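Uncharacterized protein (Methylibium petroleiphilum, PDB 3PL0) is probably an iron- and 2-oxoglutarate-dependent dioxygenase with a double-stranded beta-helix (cupin) fold, although its substrate is not established. Local coordinates at residues 13-18 with 23-28; 89-92 with 97-100; 129-134 with 170-175; 133-138 with 213-218. All coordinates share one frame; numbering follows the deposited sequence.

Interaction 1: residues 13-18 with 23-28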
loop_
_atom_site.group_PDB
_atom_site.type_symbol
_atom_site.label_atom_id
_atom_site.label_comp_id
_atom_site.label_asym_id
_atom_site.label_seq_id
_atom_site.Cartn_x
_atom_site.Cartn_y
_atom_site.Cartn_z
ATOM N N ALA A 13 11.028 14.437 9.934
ATOM C CA ALA A 13 10.816 14.594 11.375
ATOM C C ALA A 13 9.333 14.912 11.704
ATOM O O ALA A 13 8.758 14.318 12.612
ATOM C CB ALA A 13 11.792 15.650 11.991
ATOM N N THR A 14 8.696 15.820 10.969
ATOM C CA THR A 14 7.277 16.048 11.209
ATOM C C THR A 14 6.475 14.773 10.941
ATOM O O THR A 14 5.651 14.437 11.743
ATOM C CB THR A 14 6.709 17.225 10.407
ATOM O OG1 THR A 14 7.527 18.367 10.623
ATOM C CG2 THR A 14 5.314 17.568 10.864
ATOM N N ALA A 15 6.789 14.039 9.864
ATOM C CA ALA A 15 6.064 12.802 9.516
ATOM C C ALA A 15 6.143 11.790 10.662
ATOM O O ALA A 15 5.147 11.137 11.009
ATOM C CB ALA A 15 6.588 12.210 8.220
ATOM N N LEU A 16 7.336 11.687 11.252
ATOM C CA LEU A 16 7.518 10.849 12.433
ATOM C C LEU A 16 6.635 11.302 13.599
ATOM O O LEU A 16 6.026 10.470 14.264
ATOM C CB LEU A 16 8.995 10.818 12.874
ATOM C CG LEU A 16 9.948 9.921 12.085
ATOM C CD1 LEU A 16 11.368 10.091 12.624
ATOM C CD2 LEU A 16 9.545 8.463 12.210
ATOM N N GLN A 17 6.563 12.608 13.848
ATOM C CA GLN A 17 5.773 13.093 14.982
ATOM C C GLN A 17 4.305 12.743 14.734
ATOM O O GLN A 17 3.590 12.334 15.647
ATOM C CB GLN A 17 5.954 14.597 15.185
ATOM C CG GLN A 17 7.381 15.024 15.602
ATOM C CD GLN A 17 7.587 15.044 17.075
ATOM O OE1 GLN A 17 6.832 14.420 17.841
ATOM N NE2 GLN A 17 8.583 15.827 17.513
ATOM N N ARG A 18 3.879 12.895 13.491
ATOM C CA ARG A 18 2.491 12.606 13.107
ATOM C C ARG A 18 2.147 11.113 13.324
ATOM O O ARG A 18 1.123 10.781 13.881
ATOM C CB ARG A 18 2.268 12.971 11.638
ATOM C CG ARG A 18 2.233 14.481 11.354
ATOM C CD ARG A 18 0.805 15.084 11.547
ATOM N NE ARG A 18 0.641 16.304 10.740
ATOM C CZ ARG A 18 0.810 17.540 11.178
ATOM N NH1 ARG A 18 1.187 17.788 12.432
ATOM N NH2 ARG A 18 0.656 18.545 10.336
ATOM N N GLY A 23 -0.861 8.022 14.279
ATOM C CA GLY A 23 -0.741 6.714 13.696
ATOM C C GLY A 23 -0.798 6.677 12.181
ATOM O O GLY A 23 -0.800 5.584 11.589
ATOM N N PHE A 24 -0.840 7.843 11.537
ATOM C CA PHE A 24 -0.741 7.885 10.065
ATOM C C PHE A 24 -0.256 9.252 9.651
ATOM O O PHE A 24 -0.278 10.204 10.432
ATOM C CB PHE A 24 -2.068 7.582 9.368
ATOM C CG PHE A 24 -3.071 8.723 9.420
ATOM C CD1 PHE A 24 -3.798 8.971 10.574
ATOM C CD2 PHE A 24 -3.250 9.556 8.339
ATOM C CE1 PHE A 24 -4.684 10.027 10.634
ATOM C CE2 PHE A 24 -4.150 10.639 8.403
ATOM C CZ PHE A 24 -4.854 10.854 9.538
ATOM N N CYS A 25 0.181 9.347 8.416
ATOM C CA CYS A 25 0.378 10.636 7.806
ATOM C C CYS A 25 0.354 10.474 6.289
ATOM O O CYS A 25 0.561 9.367 5.767
ATOM C CB CYS A 25 1.682 11.263 8.254
ATOM S SG CYS A 25 3.151 10.428 7.667
ATOM N N VAL A 26 0.125 11.583 5.605
ATOM C CA VAL A 26 0.138 11.623 4.164
ATOM C C VAL A 26 1.365 12.386 3.685
ATOM O O VAL A 26 1.590 13.493 4.146
ATOM C CB VAL A 26 -1.128 12.320 3.679
ATOM C CG1 VAL A 26 -1.138 12.473 2.104
ATOM C CG2 VAL A 26 -2.379 11.559 4.197
ATOM N N LEU A 27 2.133 11.809 2.754
ATOM C CA LEU A 27 3.220 12.523 2.080
ATOM C C LEU A 27 2.714 12.953 0.697
ATOM O O LEU A 27 2.278 12.109 -0.112
ATOM C CB LEU A 27 4.451 11.617 1.895
ATOM C CG LEU A 27 5.000 10.929 3.146
ATOM C CD1 LEU A 27 6.181 10.089 2.726
ATOM C CD2 LEU A 27 5.440 11.980 4.214
ATOM N N THR A 28 2.800 14.247 0.411
ATOM C CA THR A 28 2.528 14.742 -0.931
ATOM C C THR A 28 3.623 14.174 -1.845
ATOM O O THR A 28 4.705 13.775 -1.354
ATOM C CB THR A 28 2.567 16.289 -0.988
ATOM O OG1 THR A 28 3.889 16.764 -0.665
ATOM C CG2 THR A 28 1.549 16.920 -0.005
#
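Ala15 is the first residue of 13-18 to meet the strand, and it does so mainly with its methyl group. Ala15 CB lies 3.9 Å from Cys25 SG. Ala15 CB also reaches Leu27 CD2 at 4.2 Å, on the same strand-facing side, so the methyl touches both the thiol and a leucine branch. One turn on, Arg18 brings up the base of its side chain, with Arg18 CB 3.8 Å from Cys25 CB. Its chain then bends at chi2 (-87°) and carries the guanidinium away from the strand, where NE forms a salt bridge with Asp5. Arg18 thus packs by its aliphatic root and spends its charge on another partner. The Cys25 thiol stands between its own backbone N and carbonyl carbon (chi1 68°), which turns SG to the Ala15 side while Cys25 CB stays against Arg18 CB. At the helix end, Gly23 N gives Arg18 O a weak bond of 3.4 Å. Gly23 has positive phi, and the chain turns back there. Helix 12-22 and strand 24-27 are joined by this tight turn and run back roughly antiparallel, the short axes 7.6 Å apart at 150°. Strand 24-27 pairs antiparallel with strand 209-213 at the edge of the large sheet, with backbone hydrogen bonds between Cys25 and Leu211. Leu16, turned from the strand, packs against helix 118-134.

Interaction 2: residues 89-92 with 97-100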
loop_
_atom_site.group_PDB
_atom_site.type_symbol
_atom_site.label_atom_id
_atom_site.label_comp_id
_atom_site.label_asym_id
_atom_site.label_seq_id
_atom_site.Cartn_x
_atom_site.Cartn_y
_atom_site.Cartn_z
ATOM N N ALA A 89 4.075 -17.248 -1.002
ATOM C CA ALA A 89 2.656 -17.033 -0.878
ATOM C C ALA A 89 2.323 -15.939 0.124
ATOM O O ALA A 89 3.106 -15.632 1.032
ATOM C CB ALA A 89 1.979 -18.329 -0.472
ATOM N N HIS A 90 1.131 -15.377 -0.033
ATOM C CA HIS A 90 0.657 -14.358 0.842
ATOM C C HIS A 90 -0.367 -15.024 1.769
ATOM O O HIS A 90 -1.269 -15.679 1.275
ATOM C CB HIS A 90 0.043 -13.201 0.038
ATOM C CG HIS A 90 -0.581 -12.163 0.911
ATOM N ND1 HIS A 90 0.159 -11.346 1.740
ATOM C CD2 HIS A 90 -1.875 -11.869 1.155
ATOM C CE1 HIS A 90 -0.655 -10.579 2.441
ATOM N NE2 HIS A 90 -1.898 -10.868 2.096
ATOM N N TRP A 91 -0.216 -14.866 3.092
ATOM C CA TRP A 91 -1.095 -15.486 4.073
ATOM C C TRP A 91 -2.309 -14.613 4.391
ATOM O O TRP A 91 -2.173 -13.428 4.613
ATOM C CB TRP A 91 -0.312 -15.787 5.390
ATOM C CG TRP A 91 -0.945 -16.838 6.313
ATOM C CD1 TRP A 91 -1.654 -17.926 5.925
ATOM C CD2 TRP A 91 -0.908 -16.886 7.761
ATOM N NE1 TRP A 91 -2.079 -18.635 7.016
ATOM C CE2 TRP A 91 -1.637 -18.019 8.159
ATOM C CE3 TRP A 91 -0.355 -16.055 8.755
ATOM C CZ2 TRP A 91 -1.801 -18.390 9.530
ATOM C CZ3 TRP A 91 -0.506 -16.420 10.113
ATOM C CH2 TRP A 91 -1.232 -17.583 10.478
ATOM N N GLN A 92 -3.482 -15.227 4.451
ATOM C CA GLN A 92 -4.750 -14.533 4.709
ATOM C C GLN A 92 -5.580 -15.360 5.737
ATOM O O GLN A 92 -6.654 -15.917 5.396
ATOM C CB GLN A 92 -5.552 -14.370 3.393
ATOM C CG GLN A 92 -5.128 -13.200 2.522
ATOM C CD GLN A 92 -5.582 -13.308 1.044
ATOM O OE1 GLN A 92 -4.900 -12.804 0.147
ATOM N NE2 GLN A 92 -6.691 -13.992 0.797
ATOM N N ASN A 97 -4.931 -13.381 15.118
ATOM C CA ASN A 97 -4.644 -14.296 16.235
ATOM C C ASN A 97 -4.267 -15.713 15.797
ATOM O O ASN A 97 -4.010 -16.566 16.659
ATOM C CB ASN A 97 -5.884 -14.399 17.136
ATOM C CG ASN A 97 -6.163 -13.116 17.874
ATOM O OD1 ASN A 97 -5.247 -12.380 18.181
ATOM N ND2 ASN A 97 -7.432 -12.840 18.135
ATOM N N ALA A 98 -4.311 -15.975 14.485
ATOM C CA ALA A 98 -4.064 -17.294 13.943
ATOM C C ALA A 98 -2.595 -17.661 14.090
ATOM O O ALA A 98 -1.710 -16.828 13.926
ATOM C CB ALA A 98 -4.514 -17.385 12.465
ATOM N N LEU A 99 -2.357 -18.903 14.471
ATOM C CA LEU A 99 -1.032 -19.474 14.606
ATOM C C LEU A 99 -0.749 -20.387 13.424
ATOM O O LEU A 99 0.390 -20.530 13.032
ATOM C CB LEU A 99 -0.956 -20.310 15.867
ATOM C CG LEU A 99 -1.070 -19.544 17.156
ATOM C CD1 LEU A 99 -0.909 -20.521 18.278
ATOM C CD2 LEU A 99 -0.017 -18.426 17.198
ATOM N N HIS A 100 -1.796 -20.978 12.847
ATOM C CA HIS A 100 -1.641 -22.025 11.841
ATOM C C HIS A 100 -2.923 -22.088 11.009
ATOM O O HIS A 100 -3.964 -21.579 11.419
ATOM C CB HIS A 100 -1.381 -23.340 12.581
ATOM C CG HIS A 100 -1.246 -24.553 11.715
ATOM N ND1 HIS A 100 -2.332 -25.206 11.175
ATOM C CD2 HIS A 100 -0.159 -25.284 11.371
ATOM C CE1 HIS A 100 -1.917 -26.271 10.516
ATOM N NE2 HIS A 100 -0.603 -26.343 10.618
#
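A small two-stranded antiparallel sheet, 90-92 with 103-105, provides the setting: Trp91 on its first strand packs against residues 97-100 of the loop that joins the two strands. The far end of the six-membered ring makes the contact. Trp91 CH2 lies 3.6 Å from Ala98 O, which sits at the ring edge near its plane. Trp91 CH2 is also 3.8 Å from Ala98 CB, while Trp91 CZ2 is 4.1 Å from Ala98 CB. Further along the loop, His100 C also comes to the edge, 4.1 Å from Trp91 CZ2. The indole therefore pushes its benzo rim against the loop backbone. CG lies anti to the backbone N (chi1 -160°), which carries the ring out from the strand to the loop. The side chains of Leu99 and His100 start away from it. Trp91 NE1 bonds to Gly101 O, just past the loop segment, and this helps fix the rotation of the indole. Gln251 and Pro253, near the C-terminus, also touch the Trp91 side chain. Across the two segments the attraction is mainly dispersion, with Ala98 O probably adding a weak electrostatic pull on the positive ring edge. The directional hold on the tryptophan comes from its one N-H and Gly101.

Interaction 3: residues 129-134 with 170-175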
loop_
_atom_site.group_PDB
_atom_site.type_symbol
_atom_site.label_atom_id
_atom_site.label_comp_id
_atom_site.label_asym_id
_atom_site.label_seq_id
_atom_site.Cartn_x
_atom_site.Cartn_y
_atom_site.Cartn_z
ATOM N N GLU A 129 13.477 3.013 6.516
ATOM C CA GLU A 129 14.320 3.808 7.403
ATOM C C GLU A 129 13.459 4.691 8.283
ATOM O O GLU A 129 13.690 4.816 9.488
ATOM C CB GLU A 129 15.309 4.660 6.594
ATOM C CG GLU A 129 16.540 3.896 6.128
ATOM C CD GLU A 129 17.336 4.636 5.041
ATOM O OE1 GLU A 129 16.838 5.664 4.532
ATOM O OE2 GLU A 129 18.460 4.192 4.666
ATOM N N LEU A 130 12.427 5.270 7.675
ATOM C CA LEU A 130 11.467 6.117 8.416
ATOM C C LEU A 130 10.717 5.306 9.472
ATOM O O LEU A 130 10.723 5.641 10.675
ATOM C CB LEU A 130 10.521 6.751 7.428
ATOM C CG LEU A 130 9.467 7.735 7.974
ATOM C CD1 LEU A 130 8.902 8.612 6.864
ATOM C CD2 LEU A 130 8.317 6.970 8.595
ATOM N N PHE A 131 10.135 4.193 9.035
ATOM C CA PHE A 131 9.375 3.332 9.942
ATOM C C PHE A 131 10.223 2.786 11.122
ATOM O O PHE A 131 9.749 2.730 12.244
ATOM C CB PHE A 131 8.741 2.183 9.167
ATOM C CG PHE A 131 7.595 2.584 8.254
ATOM C CD1 PHE A 131 6.651 3.533 8.640
ATOM C CD2 PHE A 131 7.417 1.953 7.060
ATOM C CE1 PHE A 131 5.599 3.863 7.832
ATOM C CE2 PHE A 131 6.378 2.289 6.244
ATOM C CZ PHE A 131 5.453 3.232 6.623
ATOM N N ALA A 132 11.473 2.424 10.871
ATOM C CA ALA A 132 12.374 1.956 11.944
ATOM C C ALA A 132 12.666 3.011 12.996
ATOM O O ALA A 132 13.008 2.651 14.131
ATOM C CB ALA A 132 13.707 1.448 11.353
ATOM N N LYS A 133 12.544 4.293 12.649
ATOM C CA LYS A 133 12.684 5.362 13.632
ATOM C C LYS A 133 11.534 5.400 14.608
ATOM O O LYS A 133 11.712 5.896 15.708
ATOM C CB LYS A 133 12.842 6.743 12.994
ATOM C CG LYS A 133 14.107 6.943 12.183
ATOM C CD LYS A 133 15.349 7.139 13.078
ATOM N N LEU A 134 10.369 4.857 14.257
ATOM C CA LEU A 134 9.237 4.861 15.198
ATOM C C LEU A 134 9.282 3.639 16.067
ATOM O O LEU A 134 9.066 3.726 17.278
ATOM C CB LEU A 134 7.912 4.813 14.478
ATOM C CG LEU A 134 7.352 6.120 14.027
ATOM C CD1 LEU A 134 6.307 5.837 12.944
ATOM C CD2 LEU A 134 6.782 6.846 15.234
ATOM N N VAL A 170 0.651 -6.363 10.186
ATOM C CA VAL A 170 2.072 -6.099 10.058
ATOM C C VAL A 170 2.432 -4.985 11.041
ATOM O O VAL A 170 1.634 -4.624 11.886
ATOM C CB VAL A 170 2.423 -5.728 8.584
ATOM C CG1 VAL A 170 2.137 -6.905 7.622
ATOM C CG2 VAL A 170 1.653 -4.463 8.106
ATOM N N ASP A 171 3.602 -4.392 10.909
ATOM C CA ASP A 171 3.963 -3.240 11.730
ATOM C C ASP A 171 3.560 -1.895 11.097
ATOM O O ASP A 171 2.956 -1.048 11.762
ATOM C CB ASP A 171 5.447 -3.234 12.009
ATOM C CG ASP A 171 5.823 -4.251 13.080
ATOM O OD1 ASP A 171 5.797 -3.864 14.269
ATOM O OD2 ASP A 171 6.050 -5.420 12.724
ATOM N N PHE A 172 3.948 -1.692 9.850
ATOM C CA PHE A 172 3.670 -0.452 9.097
ATOM C C PHE A 172 3.260 -0.769 7.680
ATOM O O PHE A 172 3.685 -1.798 7.108
ATOM C CB PHE A 172 4.884 0.479 9.069
ATOM C CG PHE A 172 5.306 0.934 10.414
ATOM C CD1 PHE A 172 4.693 2.006 11.014
ATOM C CD2 PHE A 172 6.301 0.254 11.115
ATOM C CE1 PHE A 172 5.062 2.413 12.268
ATOM C CE2 PHE A 172 6.666 0.651 12.367
ATOM C CZ PHE A 172 6.060 1.727 12.952
ATOM N N VAL A 173 2.361 0.083 7.156
ATOM C CA VAL A 173 1.918 0.015 5.783
ATOM C C VAL A 173 2.092 1.346 5.072
ATOM O O VAL A 173 1.898 2.433 5.679
ATOM C CB VAL A 173 0.471 -0.442 5.703
ATOM C CG1 VAL A 173 0.022 -0.486 4.230
ATOM C CG2 VAL A 173 0.317 -1.835 6.377
ATOM N N ALA A 174 2.496 1.277 3.800
ATOM C CA ALA A 174 2.437 2.435 2.914
ATOM C C ALA A 174 1.525 2.105 1.780
ATOM O O ALA A 174 1.720 1.104 1.090
ATOM C CB ALA A 174 3.801 2.791 2.348
ATOM N N VAL A 175 0.522 2.949 1.578
ATOM C CA VAL A 175 -0.320 2.892 0.380
ATOM C C VAL A 175 0.104 4.027 -0.557
ATOM O O VAL A 175 -0.070 5.213 -0.237
ATOM C CB VAL A 175 -1.793 3.072 0.717
ATOM C CG1 VAL A 175 -2.651 2.992 -0.584
ATOM C CG2 VAL A 175 -2.259 2.012 1.741
#
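Phe131 and Phe172 lie with their rings almost parallel, the planes only 10° apart, but offset so that little of one ring lies over the other. The ring centroids of Phe131 and Phe172 are 4.6 Å apart. The slide places the root of each side chain over the other's ring. Phe172 CB stands almost exactly over the centre of the Phe131 face, 3.4 Å from the centroid and 5° off the normal. In return Phe131 CB lies over the Phe172 face, 4.0 Å from its centroid. These are two reciprocal CH-pi contacts, and the two side chains run past one another head to tail. Both CG atoms are anti to their carbonyl carbons, which lets each ring reach across the other's stem. Leu134, one turn after Phe131, reaches the outer end of the strand phenylalanine, with Leu134 CD1 3.7 Å from Phe172 CE1. The contact packs the end of helix 118-134 on strand 172-181, where Asp171 and Phe172 form a classic beta bulge opposite Tyr245. Tyr245, on the adjoining strand 237-246, meets Phe131 edge-to-face. From strand 209-213 on the other flank, Leu211 touches Phe131, while Leu130 and Leu134 reach Leu19 of helix 12-22.

Interaction 4: residues 133-138 with 213-218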
loop_
_atom_site.group_PDB
_atom_site.type_symbol
_atom_site.label_atom_id
_atom_site.label_comp_id
_atom_site.label_asym_id
_atom_site.label_seq_id
_atom_site.Cartn_x
_atom_site.Cartn_y
_atom_site.Cartn_z
ATOM N N LYS A 133 12.544 4.293 12.649
ATOM C CA LYS A 133 12.684 5.362 13.632
ATOM C C LYS A 133 11.534 5.400 14.608
ATOM O O LYS A 133 11.712 5.896 15.708
ATOM C CB LYS A 133 12.842 6.743 12.994
ATOM C CG LYS A 133 14.107 6.943 12.183
ATOM C CD LYS A 133 15.349 7.139 13.078
ATOM N N LEU A 134 10.369 4.857 14.257
ATOM C CA LEU A 134 9.237 4.861 15.198
ATOM C C LEU A 134 9.282 3.639 16.067
ATOM O O LEU A 134 9.066 3.726 17.278
ATOM C CB LEU A 134 7.912 4.813 14.478
ATOM C CG LEU A 134 7.352 6.120 14.027
ATOM C CD1 LEU A 134 6.307 5.837 12.944
ATOM C CD2 LEU A 134 6.782 6.846 15.234
ATOM N N ARG A 135 9.468 2.491 15.415
ATOM C CA ARG A 135 9.567 1.211 16.101
ATOM C C ARG A 135 10.617 0.349 15.400
ATOM O O ARG A 135 10.343 -0.269 14.376
ATOM C CB ARG A 135 8.205 0.510 16.086
ATOM C CG ARG A 135 7.946 -0.442 17.214
ATOM C CD ARG A 135 6.453 -0.559 17.484
ATOM N NE ARG A 135 5.708 -1.055 16.328
ATOM C CZ ARG A 135 4.647 -0.457 15.763
ATOM N NH1 ARG A 135 4.172 0.678 16.244
ATOM N NH2 ARG A 135 4.026 -1.009 14.715
ATOM N N ALA A 136 11.809 0.291 15.963
ATOM C CA ALA A 136 12.897 -0.472 15.359
ATOM C C ALA A 136 12.548 -1.947 15.275
ATOM O O ALA A 136 12.185 -2.544 16.252
ATOM C CB ALA A 136 14.189 -0.291 16.187
ATOM N N PRO A 137 12.692 -2.551 14.102
ATOM C CA PRO A 137 12.366 -3.980 13.995
ATOM C C PRO A 137 13.437 -4.918 14.578
ATOM O O PRO A 137 14.618 -4.580 14.559
ATOM C CB PRO A 137 12.283 -4.200 12.492
ATOM C CG PRO A 137 13.202 -3.140 11.906
ATOM C CD PRO A 137 13.162 -1.963 12.838
ATOM N N GLN A 138 13.010 -6.083 15.055
ATOM C CA GLN A 138 13.928 -7.087 15.599
ATOM C C GLN A 138 15.127 -7.316 14.670
ATOM O O GLN A 138 14.972 -7.537 13.475
ATOM C CB GLN A 138 13.194 -8.413 15.857
ATOM C CG GLN A 138 14.078 -9.564 16.401
ATOM C CD GLN A 138 14.865 -9.197 17.644
ATOM O OE1 GLN A 138 14.398 -8.435 18.496
ATOM N NE2 GLN A 138 16.067 -9.754 17.763
ATOM N N ASP A 213 0.663 3.268 10.786
ATOM C CA ASP A 213 1.133 2.399 11.858
ATOM C C ASP A 213 0.032 1.387 12.034
ATOM O O ASP A 213 -1.048 1.642 12.627
ATOM C CB ASP A 213 1.358 3.196 13.120
ATOM C CG ASP A 213 1.785 2.342 14.299
ATOM O OD1 ASP A 213 1.687 1.090 14.270
ATOM O OD2 ASP A 213 2.202 2.963 15.283
ATOM N N ASP A 214 0.307 0.212 11.521
ATOM C CA ASP A 214 -0.699 -0.841 11.452
ATOM C C ASP A 214 -1.169 -1.351 12.812
ATOM O O ASP A 214 -2.153 -2.068 12.897
ATOM C CB ASP A 214 -0.158 -2.005 10.634
ATOM C CG ASP A 214 -1.240 -2.900 10.139
ATOM O OD1 ASP A 214 -2.151 -2.397 9.417
ATOM O OD2 ASP A 214 -1.205 -4.096 10.496
ATOM N N GLN A 215 -0.459 -0.991 13.874
ATOM C CA GLN A 215 -0.889 -1.351 15.241
ATOM C C GLN A 215 -1.753 -0.259 15.898
ATOM O O GLN A 215 -2.240 -0.448 16.990
ATOM C CB GLN A 215 0.348 -1.671 16.117
ATOM C CG GLN A 215 1.130 -2.915 15.596
ATOM C CD GLN A 215 2.338 -3.288 16.465
ATOM O OE1 GLN A 215 2.622 -2.659 17.483
ATOM N NE2 GLN A 215 3.052 -4.303 16.042
ATOM N N GLN A 216 -1.928 0.882 15.245
ATOM C CA GLN A 216 -2.634 2.011 15.866
ATOM C C GLN A 216 -3.844 2.515 15.098
ATOM O O GLN A 216 -4.690 3.176 15.664
ATOM C CB GLN A 216 -1.661 3.154 16.013
ATOM C CG GLN A 216 -0.623 2.899 17.091
ATOM C CD GLN A 216 -1.260 2.761 18.458
ATOM O OE1 GLN A 216 -2.090 3.587 18.844
ATOM N NE2 GLN A 216 -0.896 1.708 19.188
ATOM N N VAL A 217 -3.914 2.228 13.800
ATOM C CA VAL A 217 -5.012 2.689 12.965
ATOM C C VAL A 217 -5.515 1.511 12.124
ATOM O O VAL A 217 -4.829 0.460 11.979
ATOM C CB VAL A 217 -4.585 3.866 12.063
ATOM C CG1 VAL A 217 -4.137 5.058 12.915
ATOM C CG2 VAL A 217 -3.471 3.416 11.103
ATOM N N ILE A 218 -6.754 1.671 11.671
ATOM C CA ILE A 218 -7.354 0.805 10.665
ATOM C C ILE A 218 -7.787 1.672 9.478
ATOM O O ILE A 218 -7.900 2.894 9.587
ATOM C CB ILE A 218 -8.510 -0.051 11.213
ATOM C CG1 ILE A 218 -9.663 0.824 11.760
ATOM C CG2 ILE A 218 -7.979 -1.088 12.290
ATOM C CD1 ILE A 218 -10.851 0.012 12.235
#
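The backbone of 133-138 leaves the end of helix 118-134 in an extended path, while 213-218 makes a tight turn in which Asp213 O accepts from both Gln216 N and Val217 N. Arg135 spans the gap between them. Its CG is anti to the backbone N (chi1 -153°), and a bend at chi3 swings the guanidinium round to the turn. There it meets Asp213 end-on in a salt bridge. Arg135 NH1 bonds to Asp213 OD2 and Arg135 NH2 to Asp213 OD1, each at 3.2 Å, and a weak NH1 bond also reaches OD1. The carboxylate oxygens lie near the guanidinium plane, but the two planes are tilted by 41°. Asp213 OD2 is met on its syn side. The tilt leaves that approach well out of the carboxylate plane, and OD1 is met from above it. Gln215 N reaches Asp213 OD1 from the opposite face at 3.0 Å, closing an Asx turn. The Gln215 side chain, extended beyond CG, lays its amide flat over one guanidinium face, the planes 8° apart. Gln215 OE1 sits over the middle, 3.5 Å from Arg135 CZ. Asp213 thus both shapes its own turn and anchors the arginine. The bonds to OD1 and OD2 would probably favour a charged carboxylate. The stacked amide probably limits the tilt of the guanidinium, and Asp171 adds a long, weak ion pair at NH2.

Interactions 1, 3 and 4 form one cluster around the large sheet, while interaction 2 stands apart, its centre 19 to 29 Å from theirs. Interactions 1 and 3 are buried and largely apolar. They set helices 12-22 and 118-134 against the same sheet, and the helices meet through Leu16 CD2, 3.4 Å from Leu130 O. Interaction 4 continues from the end of helix 118-134, shares Lys133 and Leu134 with interaction 3, and is partly exposed; there the chemistry turns to charge. Backbone pairing ties it in: Gly23 O lies 2.9 Å from Asp213 N, and Asp171 O 2.9 Å from Asp214 N. Interaction 2 is also partly exposed, yet relies on an aromatic rim against backbone.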